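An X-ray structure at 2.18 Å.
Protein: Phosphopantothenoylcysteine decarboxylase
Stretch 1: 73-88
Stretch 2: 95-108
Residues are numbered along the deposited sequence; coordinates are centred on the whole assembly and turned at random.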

ATOM      1  N   SER A  73       2.019   8.014  12.390  1.00 49.83           N
ATOM      2  CA  SER A  73       2.519   8.200  13.748  1.00 53.14           C
ATOM      3  C   SER A  73       2.749   9.672  14.058  1.00 53.11           C
ATOM      4  O   SER A  73       2.707  10.085  15.220  1.00 52.78           O
ATOM      5  CB  SER A  73       3.816   7.419  13.967  1.00 55.51           C
ATOM      6  OG  SER A  73       4.917   8.077  13.369  1.00 58.13           O
ATOM      7  N   THR A  74       2.981  10.469  13.018  1.00 50.11           N
ATOM      8  CA  THR A  74       3.227  11.896  13.200  1.00 52.97           C
ATOM      9  C   THR A  74       1.974  12.639  13.656  1.00 54.94           C
ATOM     10  O   THR A  74       2.046  13.797  14.057  1.00 58.10           O
ATOM     11  CB  THR A  74       3.745  12.552  11.905  1.00 55.62           C
ATOM     12  OG1 THR A  74       2.746  12.452  10.880  1.00 57.48           O
ATOM     13  CG2 THR A  74       5.031  11.883  11.441  1.00 50.23           C
ATOM     14  N   TYR A  75       0.824  11.972  13.581  1.00 56.05           N
ATOM     15  CA  TYR A  75      -0.425  12.540  14.081  1.00 59.29           C
ATOM     16  C   TYR A  75      -0.522  12.464  15.602  1.00 64.20           C
ATOM     17  O   TYR A  75      -1.327  13.166  16.209  1.00 68.17           O
ATOM     18  CB  TYR A  75      -1.629  11.824  13.470  1.00 64.44           C
ATOM     19  CG  TYR A  75      -1.972  12.261  12.066  1.00 71.87           C
ATOM     20  CD1 TYR A  75      -2.789  13.365  11.843  1.00 77.60           C
ATOM     21  CD2 TYR A  75      -1.498  11.558  10.960  1.00 72.88           C
ATOM     22  CE1 TYR A  75      -3.116  13.767  10.557  1.00 81.16           C
ATOM     23  CE2 TYR A  75      -1.823  11.950   9.668  1.00 77.39           C
ATOM     24  CZ  TYR A  75      -2.630  13.057   9.475  1.00 81.68           C
ATOM     25  OH  TYR A  75      -2.956  13.455   8.197  1.00 83.64           O
ATOM     26  N   PHE A  76       0.290  11.609  16.217  1.00 63.78           N
ATOM     27  CA  PHE A  76       0.167  11.364  17.650  1.00 61.81           C
ATOM     28  C   PHE A  76       1.225  12.106  18.464  1.00 64.41           C
ATOM     29  O   PHE A  76       1.096  12.233  19.681  1.00 65.52           O
ATOM     30  CB  PHE A  76       0.236   9.865  17.938  1.00 60.64           C
ATOM     31  CG  PHE A  76      -0.848   9.071  17.266  1.00 62.11           C
ATOM     32  CD1 PHE A  76      -2.095   8.938  17.853  1.00 64.06           C
ATOM     33  CD2 PHE A  76      -0.622   8.461  16.043  1.00 63.89           C
ATOM     34  CE1 PHE A  76      -3.098   8.210  17.234  1.00 62.52           C
ATOM     35  CE2 PHE A  76      -1.619   7.734  15.416  1.00 63.27           C
ATOM     36  CZ  PHE A  76      -2.859   7.608  16.013  1.00 63.18           C
ATOM     37  N   TYR A  77       2.263  12.602  17.795  1.00 62.04           N
ATOM     38  CA  TYR A  77       3.294  13.390  18.468  1.00 58.60           C
ATOM     39  C   TYR A  77       4.104  14.221  17.476  1.00 60.16           C
ATOM     40  O   TYR A  77       4.148  13.917  16.282  1.00 58.01           O
ATOM     41  CB  TYR A  77       4.226  12.484  19.283  1.00 55.71           C
ATOM     42  CG  TYR A  77       5.193  11.658  18.458  1.00 56.14           C
ATOM     43  CD1 TYR A  77       6.539  12.003  18.372  1.00 54.66           C
ATOM     44  CD2 TYR A  77       4.761  10.536  17.763  1.00 56.64           C
ATOM     45  CE1 TYR A  77       7.425  11.249  17.616  1.00 50.55           C
ATOM     46  CE2 TYR A  77       5.639   9.777  17.009  1.00 49.74           C
ATOM     47  CZ  TYR A  77       6.965  10.139  16.939  1.00 50.11           C
ATOM     48  OH  TYR A  77       7.838   9.384  16.189  1.00 57.03           O
ATOM     49  N   SER A  78       4.739  15.270  17.982  1.00 60.88           N
ATOM     50  CA  SER A  78       5.543  16.165  17.158  1.00 59.97           C
ATOM     51  C   SER A  78       7.011  16.142  17.575  1.00 60.31           C
ATOM     52  O   SER A  78       7.373  15.529  18.581  1.00 62.09           O
ATOM     53  CB  SER A  78       5.006  17.592  17.246  1.00 61.04           C
ATOM     54  OG  SER A  78       5.134  18.088  18.567  1.00 64.84           O
ATOM     55  N   GLN A  79       7.851  16.819  16.801  1.00 61.12           N
ATOM     56  CA  GLN A  79       9.269  16.919  17.115  1.00 63.33           C
ATOM     57  C   GLN A  79       9.464  17.643  18.441  1.00 64.23           C
ATOM     58  O   GLN A  79      10.368  17.329  19.214  1.00 63.40           O
ATOM     59  CB  GLN A  79      10.018  17.647  15.996  1.00 64.72           C
ATOM     60  CG  GLN A  79      11.474  17.939  16.307  1.00 67.02           C
ATOM     61  CD  GLN A  79      12.323  16.688  16.314  1.00 68.77           C
ATOM     62  OE1 GLN A  79      12.350  15.939  15.336  1.00 70.18           O
ATOM     63  NE2 GLN A  79      13.020  16.451  17.418  1.00 67.48           N
ATOM     64  N   GLU A  80       8.590  18.605  18.707  1.00 67.22           N
ATOM     65  CA  GLU A  80       8.730  19.420  19.899  1.00 75.52           C
ATOM     66  C   GLU A  80       8.292  18.662  21.145  1.00 73.86           C
ATOM     67  O   GLU A  80       8.781  18.934  22.241  1.00 79.06           O
ATOM     68  CB  GLU A  80       7.945  20.721  19.753  1.00 83.33           C
ATOM     69  CG  GLU A  80       8.703  21.933  20.283  1.00 93.47           C
ATOM     70  CD  GLU A  80      10.123  22.020  19.737  1.00 98.85           C
ATOM     71  OE1 GLU A  80      10.326  21.766  18.526  1.00 99.05           O
ATOM     72  OE2 GLU A  80      11.038  22.333  20.525  1.00102.18           O
ATOM     73  N   ASP A  81       7.383  17.706  20.974  1.00 67.39           N
ATOM     74  CA  ASP A  81       7.029  16.799  22.062  1.00 64.87           C
ATOM     75  C   ASP A  81       8.274  16.038  22.499  1.00 62.69           C
ATOM     76  O   ASP A  81       8.546  15.904  23.692  1.00 61.27           O
ATOM     77  CB  ASP A  81       5.928  15.821  21.636  1.00 63.39           C
ATOM     78  CG  ASP A  81       4.580  16.497  21.445  1.00 65.35           C
ATOM     79  OD1 ASP A  81       4.332  17.536  22.093  1.00 65.09           O
ATOM     80  OD2 ASP A  81       3.772  15.992  20.638  1.00 66.91           O
ATOM     81  N   VAL A  82       9.027  15.545  21.519  1.00 62.23           N
ATOM     82  CA  VAL A  82      10.280  14.845  21.783  1.00 60.55           C
ATOM     83  C   VAL A  82      11.282  15.766  22.480  1.00 61.38           C
ATOM     84  O   VAL A  82      11.884  15.393  23.486  1.00 62.58           O
ATOM     85  CB  VAL A  82      10.906  14.299  20.484  1.00 59.16           C
ATOM     86  CG1 VAL A  82      12.306  13.766  20.752  1.00 58.13           C
ATOM     87  CG2 VAL A  82      10.023  13.220  19.875  1.00 56.30           C
ATOM     88  N   ASP A  83      11.446  16.973  21.944  1.00 61.27           N
ATOM     89  CA  ASP A  83      12.357  17.956  22.524  1.00 65.70           C
ATOM     90  C   ASP A  83      11.970  18.321  23.956  1.00 65.17           C
ATOM     91  O   ASP A  83      12.829  18.378  24.842  1.00 64.69           O
ATOM     92  CB  ASP A  83      12.405  19.214  21.659  1.00 69.54           C
ATOM     93  CG  ASP A  83      13.196  19.009  20.378  1.00 71.73           C
ATOM     94  OD1 ASP A  83      13.483  17.841  20.030  1.00 69.76           O
ATOM     95  OD2 ASP A  83      13.532  20.016  19.716  1.00 72.21           O
ATOM     96  N   ASN A  84      10.681  18.572  24.182  1.00 64.89           N
ATOM     97  CA  ASN A  84      10.176  18.819  25.534  1.00 67.67           C
ATOM     98  C   ASN A  84      10.482  17.637  26.442  1.00 65.75           C
ATOM     99  O   ASN A  84      10.835  17.803  27.609  1.00 66.15           O
ATOM    100  CB  ASN A  84       8.668  19.076  25.519  1.00 70.26           C
ATOM    101  CG  ASN A  84       8.314  20.471  25.044  1.00 74.34           C
ATOM    102  OD1 ASN A  84       9.164  21.357  24.993  1.00 79.10           O
ATOM    103  ND2 ASN A  84       7.046  20.672  24.699  1.00 74.48           N
ATOM    104  N   SER A  85      10.352  16.438  25.883  1.00 62.33           N
ATOM    105  CA  SER A  85      10.547  15.210  26.637  1.00 66.16           C
ATOM    106  C   SER A  85      12.020  14.980  26.974  1.00 66.46           C
ATOM    107  O   SER A  85      12.347  14.430  28.029  1.00 68.50           O
ATOM    108  CB  SER A  85       9.982  14.024  25.854  1.00 70.05           C
ATOM    109  OG  SER A  85       9.961  12.850  26.640  1.00 77.33           O
ATOM    110  N   VAL A  86      12.906  15.407  26.079  1.00 64.25           N
ATOM    111  CA  VAL A  86      14.341  15.311  26.327  1.00 62.96           C
ATOM    112  C   VAL A  86      14.754  16.264  27.450  1.00 67.69           C
ATOM    113  O   VAL A  86      15.473  15.876  28.377  1.00 72.13           O
ATOM    114  CB  VAL A  86      15.158  15.615  25.053  1.00 60.85           C
ATOM    115  CG1 VAL A  86      16.628  15.779  25.386  1.00 62.55           C
ATOM    116  CG2 VAL A  86      14.957  14.512  24.018  1.00 57.82           C
ATOM    117  N   ARG A  87      14.287  17.508  27.374  1.00 68.79           N
ATOM    118  CA  ARG A  87      14.573  18.494  28.415  1.00 72.12           C
ATOM    119  C   ARG A  87      14.056  18.038  29.770  1.00 75.30           C
ATOM    120  O   ARG A  87      14.714  18.222  30.793  1.00 76.15           O
ATOM    121  CB  ARG A  87      13.957  19.849  28.067  1.00 72.88           C
ATOM    122  CG  ARG A  87      14.476  20.466  26.788  1.00 73.25           C
ATOM    123  CD  ARG A  87      13.857  21.833  26.577  1.00 75.87           C
ATOM    124  NE  ARG A  87      14.048  22.292  25.209  1.00 81.66           N
ATOM    125  CZ  ARG A  87      13.107  22.252  24.275  1.00 81.02           C
ATOM    126  NH1 ARG A  87      11.901  21.779  24.565  1.00 78.93           N
ATOM    127  NH2 ARG A  87      13.369  22.687  23.053  1.00 81.60           N
ATOM    128  N   SER A  88      12.866  17.449  29.765  1.00 76.59           N
ATOM    129  CA  SER A  88      12.251  16.945  30.984  1.00 77.98           C
ATOM    130  C   SER A  88      13.111  15.862  31.627  1.00 77.78           C
ATOM    131  O   SER A  88      13.312  15.855  32.842  1.00 81.56           O
ATOM    132  CB  SER A  88      10.853  16.403  30.684  1.00 78.65           C
ATOM    133  OG  SER A  88      10.258  15.860  31.846  1.00 85.75           O
TER
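Stretch 2 (95-108) GQTGEHFGVRVWTD

Stretch 2 lies along one side of the helix of stretch 1 as a mostly irregular chain, held by three hydrogen bonds centred on Gln-79 and Asp-83 and by apolar packing around Val-105 and Phe-101; together the two surfaces bury 719 Å². Stretch 1 opens with the end of a 3-10 segment, passes through a short loop and enters the helix at Gln-79, with Ser-78 as N-cap: Ser-78 OG accepts a weak bond from Asp-81 N (3.3 Å). Stretch 2 is mostly loop or turn, with a short strand that includes Val-105 and Trp-106, and it runs against the direction of stretch 1. Its first residues meet Arg-87, and near its end Thr-107 reaches Thr-74, where the CA atoms of Thr-74 and Thr-107 are 8.6 Å apart; in between, the CA atoms of Asp-83 and His-100 are 6.0 Å apart and those of Gln-79 and Val-105 6.3 Å. Cis peptide bonds precede Gly-98 and Gly-102, and His-100 and Phe-101, between them, both have positive phi.

Gln-79 uses its amide to engage the backbone of stretch 2 twice: OE1 accepts from Val-105 N (2.9 Å), while NE2 donates to Val-103 O (3.1 Å). Gln-79 NE2 also donates to Asp-83 OD1 (3.0 Å), which ties the amide to the next helical turn. The other carboxylate oxygen, Asp-83 OD2, accepts from His-100 ND1 (2.7 Å) at the edge of the imidazole. One face of that ring is covered by Gln-79, whose CG stands 3.7 Å from the centroid of the His-100 ring in a CH-pi contact. The histidine is thus held both in its plane and across a face.

Further along the helix, Val-86 CG1 lies over a face of the Phe-101 ring, 3.6 Å from Phe-101 CD2, and the aliphatic part of Arg-87 adds a contact from CG to Phe-101 CZ (3.7 Å). The guanidinium extends to the start of stretch 2, with Arg-87 NH2 2.9 Å from Gly-95 O; this oxygen lies over the guanidinium face, and the poor angle rules out a hydrogen bond. Arg-87 NH2 instead forms a long salt bridge to Glu-80 OE2 (3.5 Å) within the helix.

Toward the other end, Val-105 points at stretch 1. Val-105 CG2 is 4.0 Å from Val-82 CG2 and 4.3 Å from Tyr-77 CE1, so the side chain packs against both residues. Trp-106, next along the strand, points away. The contact tapers to methyl packing between Thr-74 CG2 and Thr-107 CG2 (4.2 Å).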

ATOM      1  N   GLY A  95      12.889  26.004  26.562  1.00 97.96           N
ATOM      2  CA  GLY A  95      13.563  26.837  25.589  1.00 95.20           C
ATOM      3  C   GLY A  95      13.349  26.130  24.272  1.00 90.64           C
ATOM      4  O   GLY A  95      12.515  25.230  24.196  1.00 87.80           O
ATOM      5  N   GLN A  96      14.079  26.503  23.230  1.00 91.44           N
ATOM      6  CA  GLN A  96      13.874  25.821  21.964  1.00 92.39           C
ATOM      7  C   GLN A  96      15.133  25.582  21.150  1.00 92.27           C
ATOM      8  O   GLN A  96      16.084  26.365  21.161  1.00 94.68           O
ATOM      9  CB  GLN A  96      12.841  26.582  21.125  1.00 96.93           C
ATOM     10  CG  GLN A  96      11.502  25.853  21.054  1.00100.14           C
ATOM     11  CD  GLN A  96      10.311  26.749  21.333  1.00106.33           C
ATOM     12  OE1 GLN A  96      10.388  27.972  21.192  1.00108.94           O
ATOM     13  NE2 GLN A  96       9.202  26.141  21.747  1.00106.73           N
ATOM     14  N   THR A  97      15.092  24.455  20.448  1.00 91.04           N
ATOM     15  CA  THR A  97      16.129  23.993  19.542  1.00 92.99           C
ATOM     16  C   THR A  97      15.365  23.158  18.501  1.00 93.30           C
ATOM     17  O   THR A  97      14.351  22.546  18.835  1.00 93.87           O
ATOM     18  CB  THR A  97      17.224  23.181  20.295  1.00 83.81           C
ATOM     19  OG1 THR A  97      18.370  22.982  19.457  1.00 85.31           O
ATOM     20  CG2 THR A  97      16.690  21.836  20.778  1.00 81.23           C
ATOM     21  N   GLY A  98      15.796  23.138  17.242  1.00 94.25           N
ATOM     22  CA  GLY A  98      17.050  23.704  16.796  1.00 93.02           C
ATOM     23  C   GLY A  98      17.671  22.411  16.305  1.00 89.71           C
ATOM     24  O   GLY A  98      17.274  21.872  15.269  1.00 88.32           O
ATOM     25  N   GLU A  99      18.622  21.894  17.076  1.00 87.06           N
ATOM     26  CA  GLU A  99      19.369  20.709  16.674  1.00 83.32           C
ATOM     27  C   GLU A  99      18.770  19.457  17.311  1.00 80.95           C
ATOM     28  O   GLU A  99      19.142  18.340  16.958  1.00 79.97           O
ATOM     29  CB  GLU A  99      20.848  20.847  17.041  1.00 83.82           C
ATOM     30  CG  GLU A  99      21.511  22.082  16.442  1.00 87.12           C
ATOM     31  CD  GLU A  99      21.236  22.238  14.952  1.00 87.68           C
ATOM     32  OE1 GLU A  99      20.924  23.369  14.522  1.00 90.97           O
ATOM     33  OE2 GLU A  99      21.340  21.240  14.209  1.00 85.33           O
ATOM     34  N   HIS A 100      17.845  19.663  18.248  1.00 80.07           N
ATOM     35  CA  HIS A 100      17.064  18.589  18.871  1.00 74.00           C
ATOM     36  C   HIS A 100      17.918  17.584  19.661  1.00 70.17           C
ATOM     37  O   HIS A 100      17.545  16.417  19.795  1.00 68.35           O
ATOM     38  CB  HIS A 100      16.235  17.848  17.812  1.00 71.84           C
ATOM     39  CG  HIS A 100      15.481  18.756  16.887  1.00 73.53           C
ATOM     40  ND1 HIS A 100      14.715  19.810  17.335  1.00 72.93           N
ATOM     41  CD2 HIS A 100      15.370  18.760  15.536  1.00 73.44           C
ATOM     42  CE1 HIS A 100      14.170  20.428  16.303  1.00 72.56           C
ATOM     43  NE2 HIS A 100      14.550  19.810  15.199  1.00 72.27           N
ATOM     44  N   PHE A 101      19.082  18.037  20.125  1.00 72.53           N
ATOM     45  CA  PHE A 101      19.883  17.367  21.168  1.00 75.90           C
ATOM     46  C   PHE A 101      20.791  16.123  20.931  1.00 95.26           C
ATOM     47  O   PHE A 101      21.290  15.597  21.923  1.00102.23           O
ATOM     48  CB  PHE A 101      18.950  16.969  22.322  1.00 77.94           C
ATOM     49  CG  PHE A 101      18.436  18.128  23.118  1.00 80.55           C
ATOM     50  CD1 PHE A 101      19.292  18.870  23.912  1.00 80.97           C
ATOM     51  CD2 PHE A 101      17.091  18.462  23.095  1.00 81.88           C
ATOM     52  CE1 PHE A 101      18.823  19.936  24.654  1.00 83.46           C
ATOM     53  CE2 PHE A 101      16.613  19.526  23.839  1.00 83.44           C
ATOM     54  CZ  PHE A 101      17.482  20.264  24.619  1.00 84.46           C
ATOM     55  N   GLY A 102      21.036  15.610  19.722  1.00 88.30           N
ATOM     56  CA  GLY A 102      20.392  15.936  18.471  1.00 82.43           C
ATOM     57  C   GLY A 102      19.682  14.642  18.128  1.00 78.30           C
ATOM     58  O   GLY A 102      20.314  13.649  17.766  1.00 77.44           O
ATOM     59  N   VAL A 103      18.360  14.650  18.272  1.00 75.73           N
ATOM     60  CA  VAL A 103      17.540  13.489  17.956  1.00 74.89           C
ATOM     61  C   VAL A 103      16.472  13.951  16.970  1.00 78.33           C
ATOM     62  O   VAL A 103      15.418  14.448  17.366  1.00 79.34           O
ATOM     63  CB  VAL A 103      16.856  12.828  19.166  1.00 72.01           C
ATOM     64  CG1 VAL A 103      16.063  11.607  18.719  1.00 67.88           C
ATOM     65  CG2 VAL A 103      17.886  12.448  20.220  1.00 72.51           C
ATOM     66  N   ARG A 104      16.749  13.796  15.683  1.00 80.35           N
ATOM     67  CA  ARG A 104      15.786  14.194  14.671  1.00 80.59           C
ATOM     68  C   ARG A 104      14.781  13.077  14.421  1.00 76.61           C
ATOM     69  O   ARG A 104      15.138  11.900  14.356  1.00 78.93           O
ATOM     70  CB  ARG A 104      16.492  14.593  13.369  1.00 85.14           C
ATOM     71  CG  ARG A 104      15.825  14.052  12.114  1.00 89.22           C
ATOM     72  CD  ARG A 104      16.230  14.839  10.878  1.00 94.48           C
ATOM     73  NE  ARG A 104      15.531  16.119  10.787  1.00100.27           N
ATOM     74  CZ  ARG A 104      15.375  16.812   9.662  1.00104.81           C
ATOM     75  NH1 ARG A 104      15.869  16.353   8.518  1.00104.34           N
ATOM     76  NH2 ARG A 104      14.721  17.967   9.680  1.00108.70           N
ATOM     77  N   VAL A 105      13.518  13.462  14.305  1.00 69.81           N
ATOM     78  CA  VAL A 105      12.470  12.542  13.905  1.00 63.69           C
ATOM     79  C   VAL A 105      12.427  12.487  12.382  1.00 60.83           C
ATOM     80  O   VAL A 105      11.956  13.425  11.741  1.00 58.92           O
ATOM     81  CB  VAL A 105      11.093  12.968  14.457  1.00 63.81           C
ATOM     82  CG1 VAL A 105       9.993  12.096  13.883  1.00 62.53           C
ATOM     83  CG2 VAL A 105      11.090  12.922  15.985  1.00 64.92           C
ATOM     84  N   TRP A 106      12.942  11.402  11.807  1.00 60.21           N
ATOM     85  CA  TRP A 106      12.975  11.244  10.354  1.00 57.33           C
ATOM     86  C   TRP A 106      11.614  10.817   9.806  1.00 53.46           C
ATOM     87  O   TRP A 106      10.943   9.959  10.387  1.00 49.88           O
ATOM     88  CB  TRP A 106      14.033  10.213   9.940  1.00 58.74           C
ATOM     89  CG  TRP A 106      15.443  10.530  10.367  1.00 64.35           C
ATOM     90  CD1 TRP A 106      16.106  10.022  11.451  1.00 64.98           C
ATOM     91  CD2 TRP A 106      16.369  11.407   9.709  1.00 63.81           C
ATOM     92  NE1 TRP A 106      17.380  10.531  11.512  1.00 66.55           N
ATOM     93  CE2 TRP A 106      17.567  11.384  10.456  1.00 65.89           C
ATOM     94  CE3 TRP A 106      16.301  12.209   8.565  1.00 61.45           C
ATOM     95  CZ2 TRP A 106      18.686  12.134  10.094  1.00 65.49           C
ATOM     96  CZ3 TRP A 106      17.412  12.953   8.207  1.00 63.91           C
ATOM     97  CH2 TRP A 106      18.588  12.912   8.970  1.00 65.43           C
ATOM     98  N   THR A 107      11.223  11.409   8.679  1.00 51.24           N
ATOM     99  CA  THR A 107       9.988  11.045   7.988  1.00 51.94           C
ATOM    100  C   THR A 107      10.276  10.651   6.533  1.00 55.30           C
ATOM    101  O   THR A 107      11.409  10.791   6.064  1.00 54.20           O
ATOM    102  CB  THR A 107       8.968  12.201   8.007  1.00 55.58           C
ATOM    103  OG1 THR A 107       9.500  13.321   7.289  1.00 56.91           O
ATOM    104  CG2 THR A 107       8.663  12.628   9.445  1.00 59.30           C
ATOM    105  N   ASP A 108       9.254  10.158   5.831  1.00 55.39           N
ATOM    106  CA  ASP A 108       9.393   9.759   4.427  1.00 56.85           C
ATOM    107  C   ASP A 108       9.910  10.908   3.563  1.00 57.98           C
ATOM    108  O   ASP A 108      10.716  10.699   2.658  1.00 58.92           O
ATOM    109  CB  ASP A 108       8.055   9.259   3.862  1.00 55.99           C
ATOM    110  CG  ASP A 108       7.587   7.976   4.513  1.00 56.30           C
ATOM    111  OD1 ASP A 108       8.438   7.189   4.974  1.00 56.72           O
ATOM    112  OD2 ASP A 108       6.361   7.746   4.562  1.00 58.94           O
TER